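Local coordinates for undecaprenyl-diphosphooligosaccharide--protein glycotransferase (Campylobacter jejuni, PDB 3AAG) that transfers a preassembled heptasaccharide from a lipid donor to asparagine side chains of nascent polypeptides, here represented by its periplasmic C-terminal domain, at residues M146-S151 and S242-A247. Sequence-based numbering, arbitrary orientation.
Sequences MSLIFS and SAIPYA
Leu148 supplies most of what residues 146-151, which lead into helix 150-155, bring to the contact with residues 242-247, in the loop between strands 235-238 and 249-252. Its CG stands anti to the carbonyl carbon (chi1 -69°), sending the forked tip at the type II turn Ile244-Ala247, and the two methyls divide the work. CD2 meets the CB of Ala247 at 3.6 Å, the tight, inner part of the contact, and the CB of Tyr246 more loosely at 4.2 Å. CD1 lies 3.7 Å from CG2 of Ile244, the Leu148 and Ile244 side chains running antiparallel alongside each other. The turn is closed by Ala247 N donating to Ile244 O (3.2 Å), and an ST turn, Ile244 N to Ser242 OG at 3.0 Å, precedes it. Buried beside Ala247, Ser147 brings its OG only to 4.0 Å from that CB; its hydrogen bond goes back to Ala144 O. Toward solvent the packing thins: Pro245 adds little, and the Tyr246 ring leads away to stack on Tyr176. Ile149, a probable acceptor-peptide contact by analogy with relatives, faces Trp35 and Tyr38 of the WWDYG motif instead. Residues 146-151, corresponding to part of the MI motif, thus form a small, mainly apolar contact with 242-247; without direct polar pairing between them, its fit probably depends on van der Waals packing around Leu148.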
HETATM    1  N   MSE A 146       2.727  -6.143  -6.128  1.00 10.08           N
HETATM    2  CA  MSE A 146       1.687  -6.156  -5.100  1.00 10.04           C
HETATM    3  C   MSE A 146       0.376  -5.566  -5.613  1.00  9.70           C
HETATM    4  O   MSE A 146      -0.705  -5.940  -5.159  1.00  9.65           O
HETATM    5  CB  MSE A 146       2.143  -5.425  -3.832  1.00 10.23           C
HETATM    6  CG  MSE A 146       1.161  -5.548  -2.668  1.00 11.11           C
HETATM    7 SE   MSE A 146       1.780  -4.742  -0.993  1.00 13.81          SE
HETATM    8  CE  MSE A 146       2.214  -2.954  -1.643  1.00 12.17           C
ATOM      9  N   SER A 147       0.475  -4.645  -6.566  1.00  9.34           N
ATOM     10  CA  SER A 147      -0.713  -4.109  -7.223  1.00  9.06           C
ATOM     11  C   SER A 147      -1.723  -5.208  -7.559  1.00  8.83           C
ATOM     12  O   SER A 147      -2.927  -5.031  -7.382  1.00  8.85           O
ATOM     13  CB  SER A 147      -0.329  -3.338  -8.488  1.00  8.97           C
ATOM     14  OG  SER A 147       0.341  -4.179  -9.411  1.00  8.79           O
ATOM     15  N   LEU A 148      -1.229  -6.345  -8.041  1.00  8.50           N
ATOM     16  CA  LEU A 148      -2.107  -7.425  -8.479  1.00  8.24           C
ATOM     17  C   LEU A 148      -2.897  -8.029  -7.325  1.00  8.16           C
ATOM     18  O   LEU A 148      -3.857  -8.766  -7.545  1.00  8.21           O
ATOM     19  CB  LEU A 148      -1.310  -8.521  -9.187  1.00  8.15           C
ATOM     20  CG  LEU A 148      -0.708  -8.173 -10.550  1.00  7.88           C
ATOM     21  CD1 LEU A 148       0.042  -9.367 -11.109  1.00  7.57           C
ATOM     22  CD2 LEU A 148      -1.784  -7.706 -11.518  1.00  7.57           C
ATOM     23  N   ILE A 149      -2.489  -7.723  -6.097  1.00  8.07           N
ATOM     24  CA  ILE A 149      -3.117  -8.313  -4.917  1.00  7.87           C
ATOM     25  C   ILE A 149      -3.545  -7.252  -3.911  1.00  7.89           C
ATOM     26  O   ILE A 149      -4.111  -7.572  -2.866  1.00  7.88           O
ATOM     27  CB  ILE A 149      -2.185  -9.316  -4.209  1.00  7.81           C
ATOM     28  CG1 ILE A 149      -0.837  -8.662  -3.890  1.00  7.96           C
ATOM     29  CG2 ILE A 149      -2.005 -10.567  -5.052  1.00  7.57           C
ATOM     30  CD1 ILE A 149      -0.173  -9.217  -2.653  1.00  7.59           C
ATOM     31  N   PHE A 150      -3.272  -5.991  -4.229  1.00  7.99           N
ATOM     32  CA  PHE A 150      -3.472  -4.903  -3.276  1.00  8.22           C
ATOM     33  C   PHE A 150      -4.919  -4.810  -2.806  1.00  8.32           C
ATOM     34  O   PHE A 150      -5.189  -4.419  -1.669  1.00  8.35           O
ATOM     35  CB  PHE A 150      -3.023  -3.569  -3.876  1.00  8.20           C
ATOM     36  CG  PHE A 150      -2.901  -2.465  -2.864  1.00  8.49           C
ATOM     37  CD1 PHE A 150      -2.033  -2.587  -1.790  1.00  8.71           C
ATOM     38  CD2 PHE A 150      -3.656  -1.308  -2.984  1.00  8.59           C
ATOM     39  CE1 PHE A 150      -1.916  -1.573  -0.852  1.00  8.92           C
ATOM     40  CE2 PHE A 150      -3.545  -0.290  -2.051  1.00  8.89           C
ATOM     41  CZ  PHE A 150      -2.673  -0.423  -0.982  1.00  8.96           C
ATOM     42  N   SER A 151      -5.849  -5.169  -3.682  1.00  8.51           N
ATOM     43  CA  SER A 151      -7.257  -5.218  -3.315  1.00  8.77           C
ATOM     44  C   SER A 151      -7.454  -6.069  -2.068  1.00  8.97           C
ATOM     45  O   SER A 151      -8.160  -5.675  -1.137  1.00  9.08           O
ATOM     46  CB  SER A 151      -8.087  -5.782  -4.467  1.00  8.74           C
ATOM     47  OG  SER A 151      -9.463  -5.515  -4.273  1.00  9.01           O
ATOM     48  N   SER A 242       4.468  -1.029 -17.527  1.00 28.97           N
ATOM     49  CA  SER A 242       4.324  -2.120 -16.571  1.00 28.86           C
ATOM     50  C   SER A 242       5.216  -3.298 -16.940  1.00 28.81           C
ATOM     51  O   SER A 242       4.979  -3.979 -17.937  1.00 28.79           O
ATOM     52  CB  SER A 242       2.866  -2.580 -16.492  1.00 28.89           C
ATOM     53  OG  SER A 242       2.774  -3.867 -15.903  1.00 28.72           O
ATOM     54  N   ALA A 243       6.242  -3.534 -16.127  1.00 28.78           N
ATOM     55  CA  ALA A 243       7.023  -4.762 -16.218  1.00 28.69           C
ATOM     56  C   ALA A 243       6.274  -5.921 -15.567  1.00 28.69           C
ATOM     57  O   ALA A 243       6.804  -7.026 -15.446  1.00 28.67           O
ATOM     58  CB  ALA A 243       8.382  -4.574 -15.567  1.00 28.66           C
ATOM     59  N   ILE A 244       5.040  -5.659 -15.149  1.00 28.72           N
ATOM     60  CA  ILE A 244       4.211  -6.670 -14.504  1.00 28.73           C
ATOM     61  C   ILE A 244       3.096  -7.132 -15.434  1.00 28.77           C
ATOM     62  O   ILE A 244       2.194  -6.359 -15.757  1.00 28.79           O
ATOM     63  CB  ILE A 244       3.579  -6.135 -13.204  1.00 28.78           C
ATOM     64  CG1 ILE A 244       4.661  -5.856 -12.157  1.00 28.66           C
ATOM     65  CG2 ILE A 244       2.552  -7.120 -12.664  1.00 28.66           C
ATOM     66  CD1 ILE A 244       5.224  -7.106 -11.517  1.00 28.56           C
ATOM     67  N   PRO A 245       3.156  -8.400 -15.866  1.00 28.82           N
ATOM     68  CA  PRO A 245       2.141  -8.986 -16.741  1.00 28.82           C
ATOM     69  C   PRO A 245       0.768  -9.031 -16.073  1.00 28.75           C
ATOM     70  O   PRO A 245       0.609  -9.648 -15.018  1.00 28.78           O
ATOM     71  CB  PRO A 245       2.659 -10.410 -16.980  1.00 28.81           C
ATOM     72  CG  PRO A 245       4.116 -10.353 -16.664  1.00 28.84           C
ATOM     73  CD  PRO A 245       4.239  -9.351 -15.563  1.00 28.83           C
ATOM     74  N   TYR A 246      -0.212  -8.376 -16.690  1.00 28.58           N
ATOM     75  CA  TYR A 246      -1.583  -8.395 -16.196  1.00 28.41           C
ATOM     76  C   TYR A 246      -1.927  -7.110 -15.454  1.00 28.23           C
ATOM     77  O   TYR A 246      -3.065  -6.916 -15.023  1.00 28.28           O
ATOM     78  CB  TYR A 246      -1.815  -9.607 -15.293  1.00 28.49           C
ATOM     79  CG  TYR A 246      -1.795 -10.927 -16.028  1.00 28.70           C
ATOM     80  CD1 TYR A 246      -1.722 -12.129 -15.338  1.00 29.07           C
ATOM     81  CD2 TYR A 246      -1.845 -10.971 -17.414  1.00 28.98           C
ATOM     82  CE1 TYR A 246      -1.703 -13.337 -16.007  1.00 29.23           C
ATOM     83  CE2 TYR A 246      -1.826 -12.173 -18.092  1.00 29.32           C
ATOM     84  CZ  TYR A 246      -1.755 -13.354 -17.384  1.00 29.34           C
ATOM     85  OH  TYR A 246      -1.735 -14.555 -18.055  1.00 29.57           O
ATOM     86  N   ALA A 247      -0.938  -6.234 -15.311  1.00 27.93           N
ATOM     87  CA  ALA A 247      -1.133  -4.970 -14.613  1.00 27.62           C
ATOM     88  C   ALA A 247      -0.734  -3.791 -15.490  1.00 27.38           C
ATOM     89  O   ALA A 247       0.315  -3.182 -15.289  1.00 27.39           O
ATOM     90  CB  ALA A 247      -0.347  -4.956 -13.311  1.00 27.66           C
TER